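Putative exported protein (Bacteroides fragilis, PDB 4RAA) is of unknown function but folds as a six-bladed beta-propeller and is probably exported from the cytoplasm. Local coordinates at residues I11-H16 with F220-T225; E275-L280 with T288-I293. All coordinates share one frame; numbering follows the deposited sequence.

Contact 1 (I11-H16 with F220-T225)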
loop_
_atom_site.group_PDB
_atom_site.type_symbol
_atom_site.label_atom_id
_atom_site.label_comp_id
_atom_site.label_asym_id
_atom_site.label_seq_id
_atom_site.Cartn_x
_atom_site.Cartn_y
_atom_site.Cartn_z
ATOM N N ILE A 11 -37.108 -8.551 17.585
ATOM C CA ILE A 11 -36.614 -8.791 18.942
ATOM C C ILE A 11 -37.195 -7.617 19.731
ATOM O O ILE A 11 -36.637 -6.521 19.716
ATOM C CB ILE A 11 -35.076 -8.858 18.997
ATOM C CG1 ILE A 11 -34.593 -10.079 18.210
ATOM C CG2 ILE A 11 -34.576 -8.938 20.446
ATOM C CD1 ILE A 11 -33.088 -10.215 18.102
ATOM N N SER A 12 -38.335 -7.851 20.381
ATOM C CA SER A 12 -39.052 -6.816 21.125
ATOM C C SER A 12 -38.524 -6.735 22.531
ATOM O O SER A 12 -38.484 -7.748 23.212
ATOM C CB SER A 12 -40.548 -7.130 21.187
ATOM O OG SER A 12 -41.090 -7.261 19.887
ATOM N N PHE A 13 -38.131 -5.533 22.951
ATOM C CA PHE A 13 -37.661 -5.262 24.305
ATOM C C PHE A 13 -38.726 -4.453 25.047
ATOM O O PHE A 13 -39.086 -3.369 24.602
ATOM C CB PHE A 13 -36.366 -4.462 24.272
ATOM C CG PHE A 13 -35.197 -5.221 23.736
ATOM C CD1 PHE A 13 -34.536 -6.147 24.536
ATOM C CD2 PHE A 13 -34.738 -5.011 22.444
ATOM C CE1 PHE A 13 -33.449 -6.867 24.055
ATOM C CE2 PHE A 13 -33.645 -5.720 21.962
ATOM C CZ PHE A 13 -33.001 -6.650 22.765
ATOM N N LYS A 14 -39.230 -4.973 26.163
ATOM C CA LYS A 14 -40.213 -4.248 26.985
ATOM C C LYS A 14 -39.358 -3.366 27.898
ATOM O O LYS A 14 -38.177 -3.670 28.089
ATOM C CB LYS A 14 -41.145 -5.211 27.738
ATOM C CG LYS A 14 -41.747 -6.280 26.824
ATOM C CD LYS A 14 -42.914 -7.054 27.420
ATOM C CE LYS A 14 -44.277 -6.469 27.057
ATOM N NZ LYS A 14 -44.488 -5.083 27.547
ATOM N N GLU A 15 -39.920 -2.268 28.418
ATOM C CA GLU A 15 -39.144 -1.308 29.244
ATOM C C GLU A 15 -38.514 -1.961 30.450
ATOM O O GLU A 15 -37.302 -2.024 30.542
ATOM C CB GLU A 15 -39.975 -0.103 29.724
ATOM C CG GLU A 15 -40.332 0.911 28.645
ATOM C CD GLU A 15 -40.994 2.173 29.191
ATOM O OE1 GLU A 15 -40.562 2.681 30.250
ATOM O OE2 GLU A 15 -41.933 2.679 28.535
ATOM N N HIS A 16 -39.356 -2.472 31.342
ATOM C CA HIS A 16 -38.916 -3.087 32.588
ATOM C C HIS A 16 -38.955 -4.608 32.500
ATOM O O HIS A 16 -39.553 -5.184 31.598
ATOM C CB HIS A 16 -39.802 -2.621 33.762
ATOM C CG HIS A 16 -39.933 -1.129 33.874
ATOM N ND1 HIS A 16 -38.881 -0.310 34.234
ATOM C CD2 HIS A 16 -41.000 -0.312 33.697
ATOM C CE1 HIS A 16 -39.290 0.947 34.257
ATOM N NE2 HIS A 16 -40.572 0.973 33.940
ATOM N N PHE A 220 -34.945 -4.773 15.733
ATOM C CA PHE A 220 -35.308 -4.440 17.109
ATOM C C PHE A 220 -36.437 -3.427 17.209
ATOM O O PHE A 220 -36.690 -2.644 16.298
ATOM C CB PHE A 220 -34.103 -3.876 17.857
ATOM C CG PHE A 220 -32.849 -4.679 17.680
ATOM C CD1 PHE A 220 -32.698 -5.898 18.337
ATOM C CD2 PHE A 220 -31.808 -4.221 16.858
ATOM C CE1 PHE A 220 -31.538 -6.657 18.184
ATOM C CE2 PHE A 220 -30.644 -4.977 16.695
ATOM C CZ PHE A 220 -30.512 -6.201 17.364
ATOM N N SER A 221 -37.131 -3.497 18.334
ATOM C CA SER A 221 -38.158 -2.540 18.720
ATOM C C SER A 221 -38.061 -2.468 20.245
ATOM O O SER A 221 -37.818 -3.493 20.900
ATOM C CB SER A 221 -39.555 -2.972 18.265
ATOM O OG SER A 221 -39.949 -4.169 18.906
ATOM N N PHE A 222 -38.201 -1.263 20.786
ATOM C CA PHE A 222 -38.133 -1.017 22.223
ATOM C C PHE A 222 -39.433 -0.350 22.617
ATOM O O PHE A 222 -39.929 0.494 21.880
ATOM C CB PHE A 222 -36.931 -0.125 22.538
ATOM C CG PHE A 222 -35.607 -0.732 22.141
ATOM C CD1 PHE A 222 -35.135 -0.620 20.821
ATOM C CD2 PHE A 222 -34.829 -1.422 23.073
ATOM C CE1 PHE A 222 -33.912 -1.186 20.439
ATOM C CE2 PHE A 222 -33.606 -1.982 22.702
ATOM C CZ PHE A 222 -33.150 -1.874 21.379
ATOM N N GLU A 223 -39.995 -0.743 23.758
ATOM C CA GLU A 223 -41.257 -0.174 24.239
ATOM C C GLU A 223 -41.044 1.308 24.587
ATOM O O GLU A 223 -40.030 1.670 25.200
ATOM C CB GLU A 223 -41.794 -0.958 25.458
ATOM C CG GLU A 223 -43.157 -0.493 25.995
ATOM C CD GLU A 223 -43.586 -1.150 27.305
ATOM O OE1 GLU A 223 -42.726 -1.565 28.114
ATOM O OE2 GLU A 223 -44.811 -1.222 27.544
ATOM N N GLY A 224 -41.983 2.149 24.148
ATOM C CA GLY A 224 -41.971 3.589 24.437
ATOM C C GLY A 224 -40.867 4.438 23.826
ATOM O O GLY A 224 -40.635 5.553 24.277
ATOM N N THR A 225 -40.188 3.919 22.808
ATOM C CA THR A 225 -39.115 4.649 22.129
ATOM C C THR A 225 -38.798 4.028 20.784
ATOM O O THR A 225 -39.245 2.933 20.472
ATOM C CB THR A 225 -37.816 4.725 22.961
ATOM O OG1 THR A 225 -36.890 5.608 22.313
ATOM C CG2 THR A 225 -37.161 3.348 23.148
#
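The rings of Phe-13 and Phe-222 lie side by side and point the same way, their planes only 13° apart but slid so that they barely overlap, with centroids 4.9 Å apart. Phe-13, Phe-220 and Phe-222 project from the same face of the sheet; CG of Phe-13 stands beside its own backbone N, anti to the carbonyl carbon. On that face the edge of the Phe-13 ring meets Phe-220, CE2 lying 3.8 Å from Phe-220 CD1. The Phe-220 ring also runs alongside Ile-11: Phe-220 CD1 touches Ile-11 CB, and Phe-220 CE1 touches Ile-11 CD1. All four of these apolar side chains are buried, and Phe-13 and Phe-222 both pack on Val-268 of strand 265-272.

The backbones beneath them pair in parallel. In the beta-propeller this adds strand 10-13, from the N-terminus, to the outer side of strand 213-222, the last strand of a blade built some 200 residues later. Both backbone polar atoms of Phe-13 are paired: N donates to Ser-221 O (2.9 Å), and O accepts from Glu-223 N (2.9 Å). On the other face, Ser-12 OG and Ser-221 OG make only a weak hydrogen bond.

Past the strand ends the contact turns polar. Glu-223, extended with CG anti to its backbone N (chi1 -177°), reaches across so that OE1 takes the Glu-15 N-H on its anti lone pair at 2.9 Å, in a nearly straight bond (172°). The Glu-15 side chain crosses it at about a right angle, CG lying 3.5 Å from Glu-223 OE1. The bent Lys-14 chain brings NZ to 3.9 Å from Glu-223 OE2, a long salt bridge, which may ease the repulsion between Glu-223 OE1 and Glu-15 OE2, 4.3 Å apart.

Contact 2 (E275-L280 with T288-I293)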
loop_
_atom_site.group_PDB
_atom_site.type_symbol
_atom_site.label_atom_id
_atom_site.label_comp_id
_atom_site.label_asym_id
_atom_site.label_seq_id
_atom_site.Cartn_x
_atom_site.Cartn_y
_atom_site.Cartn_z
ATOM N N GLU A 275 -30.234 8.452 29.808
ATOM C CA GLU A 275 -29.865 7.313 30.699
ATOM C C GLU A 275 -29.455 6.072 29.903
ATOM O O GLU A 275 -30.035 5.800 28.858
ATOM C CB GLU A 275 -31.025 6.948 31.648
ATOM C CG GLU A 275 -31.427 8.027 32.660
ATOM C CD GLU A 275 -30.373 8.347 33.732
ATOM O OE1 GLU A 275 -29.364 7.614 33.881
ATOM O OE2 GLU A 275 -30.562 9.355 34.455
ATOM N N LYS A 276 -28.484 5.313 30.423
ATOM C CA LYS A 276 -27.958 4.100 29.758
ATOM C C LYS A 276 -28.769 2.851 30.117
ATOM O O LYS A 276 -29.021 2.595 31.293
ATOM C CB LYS A 276 -26.502 3.842 30.164
ATOM C CG LYS A 276 -25.521 4.961 29.844
ATOM C CD LYS A 276 -24.175 4.701 30.498
ATOM C CE LYS A 276 -23.223 5.857 30.256
ATOM N NZ LYS A 276 -21.895 5.620 30.887
ATOM N N TYR A 277 -29.140 2.072 29.103
ATOM C CA TYR A 277 -29.900 0.818 29.251
ATOM C C TYR A 277 -29.177 -0.331 28.567
ATOM O O TYR A 277 -28.305 -0.108 27.728
ATOM C CB TYR A 277 -31.287 0.951 28.609
ATOM C CG TYR A 277 -32.163 1.997 29.250
ATOM C CD1 TYR A 277 -32.094 3.330 28.842
ATOM C CD2 TYR A 277 -33.058 1.665 30.275
ATOM C CE1 TYR A 277 -32.885 4.308 29.435
ATOM C CE2 TYR A 277 -33.860 2.639 30.877
ATOM C CZ TYR A 277 -33.767 3.958 30.451
ATOM O OH TYR A 277 -34.538 4.934 31.016
ATOM N N ILE A 278 -29.541 -1.557 28.937
ATOM C CA ILE A 278 -29.015 -2.758 28.282
ATOM C C ILE A 278 -30.084 -3.843 28.130
ATOM O O ILE A 278 -30.722 -4.255 29.107
ATOM C CB ILE A 278 -27.742 -3.325 28.943
ATOM C CG1 ILE A 278 -27.242 -4.546 28.139
ATOM C CG2 ILE A 278 -27.962 -3.671 30.417
ATOM C CD1 ILE A 278 -25.845 -4.995 28.491
ATOM N N GLY A 279 -30.237 -4.296 26.888
ATOM C CA GLY A 279 -31.177 -5.335 26.503
ATOM C C GLY A 279 -30.402 -6.608 26.227
ATOM O O GLY A 279 -29.489 -6.606 25.392
ATOM N N LEU A 280 -30.763 -7.685 26.926
ATOM C CA LEU A 280 -30.140 -9.002 26.777
ATOM C C LEU A 280 -31.138 -9.850 26.005
ATOM O O LEU A 280 -32.317 -9.815 26.336
ATOM C CB LEU A 280 -29.888 -9.622 28.161
ATOM C CG LEU A 280 -29.325 -8.699 29.263
ATOM C CD1 LEU A 280 -29.254 -9.384 30.621
ATOM C CD2 LEU A 280 -27.958 -8.161 28.874
ATOM N N THR A 288 -36.256 -11.781 25.845
ATOM C CA THR A 288 -35.567 -10.503 26.077
ATOM C C THR A 288 -35.700 -10.044 27.524
ATOM O O THR A 288 -36.675 -10.371 28.176
ATOM C CB THR A 288 -36.116 -9.374 25.194
ATOM O OG1 THR A 288 -37.512 -9.199 25.460
ATOM C CG2 THR A 288 -35.872 -9.682 23.712
ATOM N N TYR A 289 -34.699 -9.298 27.992
ATOM C CA TYR A 289 -34.654 -8.730 29.347
ATOM C C TYR A 289 -33.995 -7.362 29.238
ATOM O O TYR A 289 -32.868 -7.282 28.763
ATOM C CB TYR A 289 -33.827 -9.601 30.302
ATOM C CG TYR A 289 -34.235 -11.050 30.382
ATOM C CD1 TYR A 289 -33.709 -11.990 29.487
ATOM C CD2 TYR A 289 -35.128 -11.499 31.364
ATOM C CE1 TYR A 289 -34.069 -13.331 29.559
ATOM C CE2 TYR A 289 -35.505 -12.843 31.440
ATOM C CZ TYR A 289 -34.971 -13.759 30.538
ATOM O OH TYR A 289 -35.339 -15.087 30.593
ATOM N N ASN A 290 -34.679 -6.307 29.687
ATOM C CA ASN A 290 -34.183 -4.931 29.593
ATOM C C ASN A 290 -33.949 -4.328 30.971
ATOM O O ASN A 290 -34.804 -4.440 31.841
ATOM C CB ASN A 290 -35.197 -4.083 28.832
ATOM C CG ASN A 290 -34.623 -2.757 28.371
ATOM O OD1 ASN A 290 -33.673 -2.723 27.598
ATOM N ND2 ASN A 290 -35.214 -1.667 28.816
ATOM N N TYR A 291 -32.804 -3.667 31.144
ATOM C CA TYR A 291 -32.389 -3.079 32.429
ATOM C C TYR A 291 -31.738 -1.718 32.267
ATOM O O TYR A 291 -30.916 -1.563 31.365
ATOM C CB TYR A 291 -31.306 -3.954 33.083
ATOM C CG TYR A 291 -31.683 -5.392 33.362
ATOM C CD1 TYR A 291 -31.560 -6.367 32.363
ATOM C CD2 TYR A 291 -32.123 -5.795 34.639
ATOM C CE1 TYR A 291 -31.890 -7.696 32.607
ATOM C CE2 TYR A 291 -32.443 -7.126 34.900
ATOM C CZ TYR A 291 -32.333 -8.072 33.874
ATOM O OH TYR A 291 -32.645 -9.389 34.086
ATOM N N PRO A 292 -32.104 -0.730 33.118
ATOM C CA PRO A 292 -31.278 0.489 33.149
ATOM C C PRO A 292 -29.932 0.066 33.747
ATOM O O PRO A 292 -29.938 -0.700 34.718
ATOM C CB PRO A 292 -32.033 1.433 34.110
ATOM C CG PRO A 292 -33.378 0.839 34.336
ATOM C CD PRO A 292 -33.307 -0.616 33.970
ATOM N N ILE A 293 -28.809 0.522 33.192
ATOM C CA ILE A 293 -27.479 0.117 33.715
ATOM C C ILE A 293 -27.303 0.377 35.228
ATOM O O ILE A 293 -26.633 -0.420 35.897
ATOM C CB ILE A 293 -26.294 0.607 32.816
ATOM C CG1 ILE A 293 -26.260 -0.260 31.532
ATOM C CG2 ILE A 293 -24.931 0.498 33.510
ATOM C CD1 ILE A 293 -25.291 0.180 30.445
#
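A beta hairpin formed by strands 275-282 and 287-292 supplies the two final strands of a four-stranded antiparallel propeller blade, with 287-292 at its margin. Ile-278 faces Tyr-291, and Leu-280 faces Tyr-289, in hydrogen-bonded pairs; each pair is closed by two backbone bonds, including Ile-278 N to Tyr-291 O (2.8 Å) and Leu-280 N to Tyr-289 O (2.8 Å). At the non-hydrogen-bonded Gly-279 and Asn-290 pair, the Asn-290 side chain, CG anti to the backbone N (chi1 -165°), bends back toward the neighbouring strand, OD1 coming 3.8 Å from Gly-279 CA. Its amide is held elsewhere, ND2 by Glu-15 O and OD1 by Tyr-270 OH.

On the same face the Tyr-277 ring crosses Pro-292 obliquely, CE2 meeting Pro-292 CB at 3.9 Å, and also meets the Tyr-270 ring. The opposite face, with Ile-278, Leu-280, Tyr-289 and Tyr-291, is buried and packs largely through carbon atoms. Leu-280 crosses Tyr-291 at about a right angle, its CD1 3.7 Å from Tyr-291 CE1, and Phe-296 of helix 293-299 packs against both Ile-278 and Leu-280. Tyr-291 OH is hydrogen-bonded to Val-19 O.

Pro-292 is the N-cap of that helix, and the next residue ties the helix start to the hairpin: Ile-293 N donates to Lys-276 O (2.8 Å), and Ile-293 CD1 rests 3.9 Å from Lys-276 CB.

How the contacts relate
Contact 2 is buried and lies inside one blade, whereas contact 1 is only partly buried and links chain segments far apart in sequence, its polar end lying at the surface. Contact 1 pairs its strands in parallel and packs three phenylalanine rings before giving way to charged groups; contact 2 is antiparallel, with tyrosines, aliphatic side chains and a helix start. The two meet directly, their centres about 10 Å apart. Segment 11-16 bridges them: Ser-12 O is joined to Thr-288 OG1 (2.8 Å), probably by a hydrogen bond, while Ile-11 CG2 packs on Thr-288 CG2 (3.6 Å).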